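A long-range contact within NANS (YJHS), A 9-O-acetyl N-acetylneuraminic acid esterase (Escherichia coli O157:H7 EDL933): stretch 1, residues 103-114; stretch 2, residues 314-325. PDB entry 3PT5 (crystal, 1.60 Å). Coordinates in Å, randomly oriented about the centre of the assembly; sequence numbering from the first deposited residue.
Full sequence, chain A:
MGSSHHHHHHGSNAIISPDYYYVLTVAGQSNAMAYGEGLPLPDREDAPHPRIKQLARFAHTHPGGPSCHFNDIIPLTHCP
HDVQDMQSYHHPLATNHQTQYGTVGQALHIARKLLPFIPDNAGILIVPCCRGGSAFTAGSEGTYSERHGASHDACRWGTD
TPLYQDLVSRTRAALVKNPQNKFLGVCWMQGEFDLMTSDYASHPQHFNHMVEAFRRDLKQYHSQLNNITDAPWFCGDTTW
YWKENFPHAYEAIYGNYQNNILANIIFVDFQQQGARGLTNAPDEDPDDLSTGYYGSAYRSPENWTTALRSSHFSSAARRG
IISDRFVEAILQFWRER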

ATOM      1  N   THR A 103      -5.615   0.094  12.027  1.00  9.25           N
ATOM      2  CA  THR A 103      -6.401   0.537  10.891  1.00  8.83           C
ATOM      3  C   THR A 103      -6.342  -0.513   9.779  1.00  9.29           C
ATOM      4  O   THR A 103      -5.681  -1.534   9.918  1.00  9.80           O
ATOM      5  CB  THR A 103      -5.791   1.833  10.356  1.00  8.77           C
ATOM      6  OG1 THR A 103      -4.365   1.689  10.373  1.00 11.23           O
ATOM      7  CG2 THR A 103      -6.247   2.990  11.229  1.00  7.92           C
ATOM      8  N   VAL A 104      -7.064  -0.270   8.684  1.00  7.72           N
ATOM      9  CA  VAL A 104      -7.183  -1.272   7.623  1.00  8.13           C
ATOM     10  C   VAL A 104      -6.574  -0.760   6.322  1.00  8.08           C
ATOM     11  O   VAL A 104      -6.871   0.359   5.908  1.00  8.57           O
ATOM     12  CB  VAL A 104      -8.659  -1.616   7.383  1.00  7.68           C
ATOM     13  CG1 VAL A 104      -8.846  -2.591   6.232  1.00  7.13           C
ATOM     14  CG2 VAL A 104      -9.254  -2.229   8.675  1.00  8.63           C
ATOM     15  N   GLY A 105      -5.746  -1.594   5.692  1.00  8.74           N
ATOM     16  CA  GLY A 105      -5.141  -1.325   4.381  1.00  8.93           C
ATOM     17  C   GLY A 105      -5.567  -2.380   3.376  1.00  9.99           C
ATOM     18  O   GLY A 105      -5.864  -3.512   3.776  1.00 11.60           O
ATOM     19  N   GLN A 106      -5.522  -2.038   2.085  1.00  9.97           N
ATOM     20  CA  GLN A 106      -5.994  -2.911   1.012  1.00  9.31           C
ATOM     21  C   GLN A 106      -5.024  -3.990   0.554  1.00  8.09           C
ATOM     22  O   GLN A 106      -5.404  -4.782  -0.300  1.00  8.59           O
ATOM     23  CB  GLN A 106      -6.392  -2.098  -0.238  1.00  8.53           C
ATOM     24  CG  GLN A 106      -5.234  -1.297  -0.890  1.00 10.56           C
ATOM     25  CD  GLN A 106      -5.130   0.139  -0.360  1.00 12.65           C
ATOM     26  OE1 GLN A 106      -5.573   0.422   0.758  1.00 13.82           O
ATOM     27  NE2 GLN A 106      -4.551   1.043  -1.156  1.00 14.82           N
ATOM     28  N   ALA A 107      -3.770  -4.027   1.044  1.00  9.04           N
ATOM     29  CA  ALA A 107      -2.797  -5.001   0.484  1.00  8.45           C
ATOM     30  C   ALA A 107      -3.345  -6.433   0.653  1.00  8.73           C
ATOM     31  O   ALA A 107      -3.252  -7.270  -0.259  1.00  9.77           O
ATOM     32  CB  ALA A 107      -1.451  -4.874   1.169  1.00  8.59           C
ATOM     33  N   LEU A 108      -3.941  -6.705   1.822  1.00  8.91           N
ATOM     34  CA  LEU A 108      -4.469  -8.044   2.091  1.00 10.08           C
ATOM     35  C   LEU A 108      -5.551  -8.441   1.077  1.00 10.26           C
ATOM     36  O   LEU A 108      -5.595  -9.582   0.621  1.00 11.80           O
ATOM     37  CB  LEU A 108      -5.024  -8.138   3.516  1.00 10.25           C
ATOM     38  CG  LEU A 108      -5.758  -9.437   3.887  1.00 11.44           C
ATOM     39  CD1 LEU A 108      -4.800 -10.643   3.758  1.00 12.45           C
ATOM     40  CD2 LEU A 108      -6.283  -9.338   5.318  1.00 10.75           C
ATOM     41  N   HIS A 109      -6.414  -7.491   0.742  1.00 10.44           N
ATOM     42  CA  HIS A 109      -7.563  -7.732  -0.129  1.00 10.32           C
ATOM     43  C   HIS A 109      -7.176  -7.868  -1.575  1.00 10.83           C
ATOM     44  O   HIS A 109      -7.770  -8.671  -2.294  1.00 11.28           O
ATOM     45  CB  HIS A 109      -8.562  -6.616   0.091  1.00 10.21           C
ATOM     46  CG  HIS A 109      -8.823  -6.394   1.534  1.00 10.51           C
ATOM     47  ND1 HIS A 109      -8.190  -5.404   2.254  1.00 14.12           N
ATOM     48  CD2 HIS A 109      -9.529  -7.125   2.436  1.00 13.16           C
ATOM     49  CE1 HIS A 109      -8.550  -5.492   3.523  1.00 12.48           C
ATOM     50  NE2 HIS A 109      -9.361  -6.524   3.660  1.00 11.68           N
ATOM     51  N   ILE A 110      -6.141  -7.128  -1.970  1.00  9.89           N
ATOM     52  CA  ILE A 110      -5.522  -7.343  -3.302  1.00  9.39           C
ATOM     53  C   ILE A 110      -5.000  -8.768  -3.390  1.00 10.24           C
ATOM     54  O   ILE A 110      -5.395  -9.523  -4.282  1.00  9.97           O
ATOM     55  CB  ILE A 110      -4.444  -6.302  -3.599  1.00 10.06           C
ATOM     56  CG1 ILE A 110      -5.137  -4.947  -3.719  1.00  7.76           C
ATOM     57  CG2 ILE A 110      -3.685  -6.668  -4.886  1.00  9.81           C
ATOM     58  CD1 ILE A 110      -4.167  -3.739  -3.698  1.00  9.05           C
ATOM     59  N   ALA A 111      -4.188  -9.155  -2.408  1.00 10.29           N
ATOM     60  CA  ALA A 111      -3.640 -10.489  -2.336  1.00 10.80           C
ATOM     61  C   ALA A 111      -4.727 -11.580  -2.341  1.00 10.56           C
ATOM     62  O   ALA A 111      -4.601 -12.566  -3.094  1.00 12.05           O
ATOM     63  CB  ALA A 111      -2.739 -10.598  -1.112  1.00  9.91           C
ATOM     64  N   ARG A 112      -5.769 -11.429  -1.523  1.00 10.70           N
ATOM     65  CA  ARG A 112      -6.816 -12.442  -1.452  1.00 12.89           C
ATOM     66  C   ARG A 112      -7.528 -12.553  -2.789  1.00 12.67           C
ATOM     67  O   ARG A 112      -7.832 -13.650  -3.232  1.00 12.49           O
ATOM     68  CB  ARG A 112      -7.814 -12.166  -0.319  1.00 13.43           C
ATOM     69  CG  ARG A 112      -9.016 -13.124  -0.332  1.00 21.27           C
ATOM     70  CD  ARG A 112     -10.007 -12.787   0.780  1.00 28.10           C
ATOM     71  NE  ARG A 112      -9.823 -13.703   1.902  1.00 34.37           N
ATOM     72  CZ  ARG A 112      -8.935 -13.543   2.876  1.00 35.96           C
ATOM     73  NH1 ARG A 112      -8.148 -12.469   2.904  1.00 36.58           N
ATOM     74  NH2 ARG A 112      -8.849 -14.464   3.827  1.00 36.45           N
ATOM     75  N   LYS A 113      -7.736 -11.419  -3.459  1.00 12.30           N
ATOM     76  CA  LYS A 113      -8.460 -11.451  -4.739  1.00 12.08           C
ATOM     77  C   LYS A 113      -7.625 -11.992  -5.907  1.00 13.09           C
ATOM     78  O   LYS A 113      -8.184 -12.475  -6.894  1.00 14.23           O
ATOM     79  CB  LYS A 113      -9.087 -10.085  -5.052  1.00 11.53           C
ATOM     80  CG  LYS A 113     -10.231  -9.752  -4.095  1.00 10.80           C
ATOM     81  CD  LYS A 113     -10.695  -8.285  -4.240  1.00  9.49           C
ATOM     82  CE  LYS A 113     -11.751  -7.941  -3.167  1.00 11.79           C
ATOM     83  NZ  LYS A 113     -12.240  -6.564  -3.400  1.00 13.22           N
ATOM     84  N   LEU A 114      -6.297 -11.927  -5.783  1.00 12.76           N
ATOM     85  CA  LEU A 114      -5.366 -12.517  -6.773  1.00 12.12           C
ATOM     86  C   LEU A 114      -5.148 -14.033  -6.589  1.00 12.69           C
ATOM     87  O   LEU A 114      -4.895 -14.758  -7.556  1.00 12.31           O
ATOM     88  CB  LEU A 114      -4.013 -11.842  -6.676  1.00 12.80           C
ATOM     89  CG  LEU A 114      -3.821 -10.406  -7.144  1.00 12.23           C
ATOM     90  CD1 LEU A 114      -2.418  -9.922  -6.705  1.00 16.16           C
ATOM     91  CD2 LEU A 114      -3.966 -10.330  -8.690  1.00 15.82           C
ATOM     92  N   SER A 314     -11.804   4.702   3.031  1.00  8.15           N
ATOM     93  CA  SER A 314     -12.356   3.935   4.164  1.00  7.57           C
ATOM     94  C   SER A 314     -11.879   2.491   4.144  1.00  8.00           C
ATOM     95  O   SER A 314     -11.406   1.974   3.120  1.00  7.88           O
ATOM     96  CB  SER A 314     -13.900   3.948   4.121  1.00  9.17           C
ATOM     97  OG  SER A 314     -14.386   3.240   2.942  1.00  9.11           O
ATOM     98  N   SER A 315     -12.050   1.819   5.283  1.00  7.32           N
ATOM     99  CA  SER A 315     -11.768   0.387   5.341  1.00  8.63           C
ATOM    100  C   SER A 315     -12.621  -0.389   4.332  1.00  8.31           C
ATOM    101  O   SER A 315     -12.120  -1.279   3.650  1.00  9.95           O
ATOM    102  CB  SER A 315     -12.040  -0.121   6.757  1.00  7.95           C
ATOM    103  OG  SER A 315     -11.247   0.596   7.685  1.00  8.71           O
ATOM    104  N   ALA A 316     -13.902  -0.021   4.252  1.00  9.16           N
ATOM    105  CA  ALA A 316     -14.855  -0.623   3.319  1.00  7.98           C
ATOM    106  C   ALA A 316     -14.404  -0.442   1.869  1.00  8.49           C
ATOM    107  O   ALA A 316     -14.470  -1.382   1.106  1.00  9.72           O
ATOM    108  CB  ALA A 316     -16.225   0.010   3.524  1.00  9.59           C
ATOM    109  N   ALA A 317     -13.983   0.773   1.495  1.00  9.08           N
ATOM    110  CA  ALA A 317     -13.502   0.994   0.110  1.00  8.91           C
ATOM    111  C   ALA A 317     -12.280   0.158  -0.207  1.00  9.86           C
ATOM    112  O   ALA A 317     -12.092  -0.312  -1.330  1.00 10.35           O
ATOM    113  CB  ALA A 317     -13.182   2.455  -0.125  1.00 10.12           C
ATOM    114  N   ARG A 318     -11.427  -0.012   0.788  1.00  9.14           N
ATOM    115  CA  ARG A 318     -10.190  -0.745   0.561  1.00  9.04           C
ATOM    116  C   ARG A 318     -10.482  -2.230   0.340  1.00  9.66           C
ATOM    117  O   ARG A 318      -9.947  -2.825  -0.585  1.00 10.73           O
ATOM    118  CB  ARG A 318      -9.257  -0.520   1.739  1.00  7.90           C
ATOM    119  CG  ARG A 318      -8.770   0.930   1.728  1.00  8.11           C
ATOM    120  CD  ARG A 318      -7.982   1.232   2.983  1.00 10.15           C
ATOM    121  NE  ARG A 318      -7.865   2.678   3.241  1.00  8.49           N
ATOM    122  CZ  ARG A 318      -6.932   3.467   2.746  1.00 10.20           C
ATOM    123  NH1 ARG A 318      -6.021   2.965   1.918  1.00 10.78           N
ATOM    124  NH2 ARG A 318      -6.919   4.780   3.077  1.00  7.96           N
ATOM    125  N   ARG A 319     -11.392  -2.789   1.137  1.00  9.67           N
ATOM    126  CA  ARG A 319     -11.894  -4.171   0.943  1.00 10.68           C
ATOM    127  C   ARG A 319     -12.655  -4.393  -0.336  1.00 11.69           C
ATOM    128  O   ARG A 319     -12.756  -5.533  -0.821  1.00 13.55           O
ATOM    129  CB  ARG A 319     -12.855  -4.565   2.069  1.00 10.59           C
ATOM    130  CG  ARG A 319     -12.214  -4.745   3.390  1.00 10.36           C
ATOM    131  CD  ARG A 319     -13.281  -4.944   4.443  1.00 14.83           C
ATOM    132  NE  ARG A 319     -12.690  -4.776   5.763  1.00 13.63           N
ATOM    133  CZ  ARG A 319     -13.175  -3.995   6.708  1.00 14.12           C
ATOM    134  NH1 ARG A 319     -14.302  -3.312   6.498  1.00 16.23           N
ATOM    135  NH2 ARG A 319     -12.535  -3.921   7.862  1.00 12.98           N
ATOM    136  N   GLY A 320     -13.240  -3.325  -0.863  1.00 11.00           N
ATOM    137  CA  GLY A 320     -14.088  -3.426  -2.041  1.00 10.68           C
ATOM    138  C   GLY A 320     -13.452  -2.878  -3.310  1.00 11.01           C
ATOM    139  O   GLY A 320     -12.552  -3.481  -3.884  1.00 10.43           O
ATOM    140  N   ILE A 321     -13.939  -1.726  -3.750  1.00 11.11           N
ATOM    141  CA  ILE A 321     -13.602  -1.231  -5.079  1.00 10.99           C
ATOM    142  C   ILE A 321     -12.108  -0.987  -5.247  1.00  9.98           C
ATOM    143  O   ILE A 321     -11.578  -1.185  -6.333  1.00  9.63           O
ATOM    144  CB  ILE A 321     -14.411   0.069  -5.415  1.00 11.98           C
ATOM    145  CG1 ILE A 321     -14.201   0.508  -6.875  1.00 13.30           C
ATOM    146  CG2 ILE A 321     -14.041   1.222  -4.463  1.00 14.21           C
ATOM    147  CD1 ILE A 321     -14.676  -0.505  -7.947  1.00 17.59           C
ATOM    148  N   ILE A 322     -11.413  -0.559  -4.187  1.00  9.01           N
ATOM    149  CA  ILE A 322      -9.975  -0.231  -4.393  1.00  8.97           C
ATOM    150  C   ILE A 322      -9.187  -1.497  -4.731  1.00  8.69           C
ATOM    151  O   ILE A 322      -8.433  -1.552  -5.705  1.00  9.71           O
ATOM    152  CB  ILE A 322      -9.363   0.474  -3.165  1.00  7.86           C
ATOM    153  CG1 ILE A 322     -10.027   1.841  -2.973  1.00 11.07           C
ATOM    154  CG2 ILE A 322      -7.821   0.523  -3.243  1.00  8.50           C
ATOM    155  CD1 ILE A 322      -9.693   2.488  -1.689  1.00 14.20           C
ATOM    156  N   SER A 323      -9.373  -2.548  -3.940  1.00  9.30           N
ATOM    157  CA  SER A 323      -8.689  -3.792  -4.231  1.00  9.46           C
ATOM    158  C   SER A 323      -9.240  -4.453  -5.481  1.00  9.42           C
ATOM    159  O   SER A 323      -8.466  -5.044  -6.213  1.00  9.12           O
ATOM    160  CB  SER A 323      -8.702  -4.731  -3.024  1.00  8.86           C
ATOM    161  OG  SER A 323     -10.014  -4.816  -2.512  1.00 10.82           O
ATOM    162  N   ASP A 324     -10.539  -4.278  -5.770  1.00 10.87           N
ATOM    163  CA  ASP A 324     -11.100  -4.768  -7.043  1.00 11.49           C
ATOM    164  C   ASP A 324     -10.350  -4.184  -8.217  1.00 11.43           C
ATOM    165  O   ASP A 324      -9.981  -4.906  -9.134  1.00 11.62           O
ATOM    166  CB  ASP A 324     -12.576  -4.383  -7.191  1.00 12.40           C
ATOM    167  CG  ASP A 324     -13.499  -5.225  -6.350  1.00 14.48           C
ATOM    168  OD1 ASP A 324     -13.092  -6.286  -5.848  1.00 16.31           O
ATOM    169  OD2 ASP A 324     -14.687  -4.806  -6.203  1.00 19.02           O
ATOM    170  N   ARG A 325     -10.120  -2.867  -8.186  1.00  9.81           N
ATOM    171  CA  ARG A 325      -9.616  -2.184  -9.387  1.00  9.97           C
ATOM    172  C   ARG A 325      -8.137  -2.509  -9.594  1.00  9.67           C
ATOM    173  O   ARG A 325      -7.678  -2.681 -10.742  1.00 10.03           O
ATOM    174  CB  ARG A 325      -9.877  -0.677  -9.291  1.00  9.64           C
ATOM    175  CG  ARG A 325     -11.328  -0.304  -9.462  1.00 10.48           C
ATOM    176  CD  ARG A 325     -11.794  -0.546 -10.929  1.00 12.84           C
ATOM    177  NE  ARG A 325     -11.518   0.611 -11.790  1.00 16.68           N
ATOM    178  CZ  ARG A 325     -11.525   0.622 -13.132  1.00 18.89           C
ATOM    179  NH1 ARG A 325     -11.711  -0.483 -13.835  1.00 20.83           N
ATOM    180  NH2 ARG A 325     -11.290   1.764 -13.774  1.00 18.75           N
TER

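The most unusual feature here is a pi-type turn at 318-322 in the second helix, with the ammonium of Lys 113 set against the carbonyls around it. In an ordinary alpha helix the carbonyls are taken up in sequence by amides four residues on; here Ile 322 N reaches back five residues to Ala 317 O (2.9 Å), and Ser 323 N makes a weak bond to Arg 318 O at 3.4 Å. The carbonyl of Arg 319 receives no backbone bond within the stretch, and Lys 113 NZ donates to Arg 319 O at 2.8 Å. Lys 113 NZ also donates to Ser 323 OG at 3.0 Å and forms a salt bridge with Asp 324 OD1 at 2.6 Å. Gly 320 O also lies 3.1 Å from Lys 113 NZ, but the angle is too poor for a hydrogen bond, and Gly 320 O accepts instead from Asp 324 N (2.9 Å).

The lysine reaches this site by extension: after an m chi1, the remaining chi angles are all t. Asp 324 meets it in a less obvious way, for its CA-to-CB bond points away from the first stretch and yet its carboxylate comes close enough to pair. Ser 323 links the charged site to the irregular backbone. Ser 323 OG accepts from the lysine and donates to Arg 318 O at 2.8 Å, so one small polar side chain serves both the contact and its own helix.

The two helices cross at -63°, with their axes 8.6 Å apart at closest approach. Gln 106 CA lies 4.7 Å from Arg 318 CA, and Ile 110 CA lies 4.8 Å from Ser 323 CA, so close backbone approach is seen both with a small residue, Ser 323, and with the long pair Gln 106 and Arg 318. Ile 110 CG1 rests 3.6 Å from Ser 323 CB.

His 109 and Arg 319 pack through carbon rather than charge. Arg 319 CG lies over one face of the His 109 ring, 3.7 Å from the ring centroid and 25° off the normal, a CH-pi contact made by the aliphatic part of the arginine. The guanidinium extends onward, bringing Arg 319 NH2 to 3.8 Å from Val 104 CG2, while its NE and NH2 find hydrogen bonds elsewhere in the structure.

Arg 318 is handled differently. Its CA-to-CB bond points toward the first stretch; Arg 318 CD sits 3.2 Å from Val 104 O, and Arg 318 NH1 donates to Gln 106 OE1 at 2.8 Å with an angle of 157°. The amide oxygen approaches the guanidinium at its edge, near the plane, where the N-H groups point. Nearby, the CA-to-CB bond of Val 104 points toward the second stretch, and Val 104 CB comes within 3.4 Å of Ser 315 OG.

The rule to read from this contact is specific: the irregular turn leaves Arg 319 O without a backbone bond in the stretch and Lys 113 NZ donates to it, while Arg 319 lays CG on the His 109 ring and sends its guanidinium to partners elsewhere.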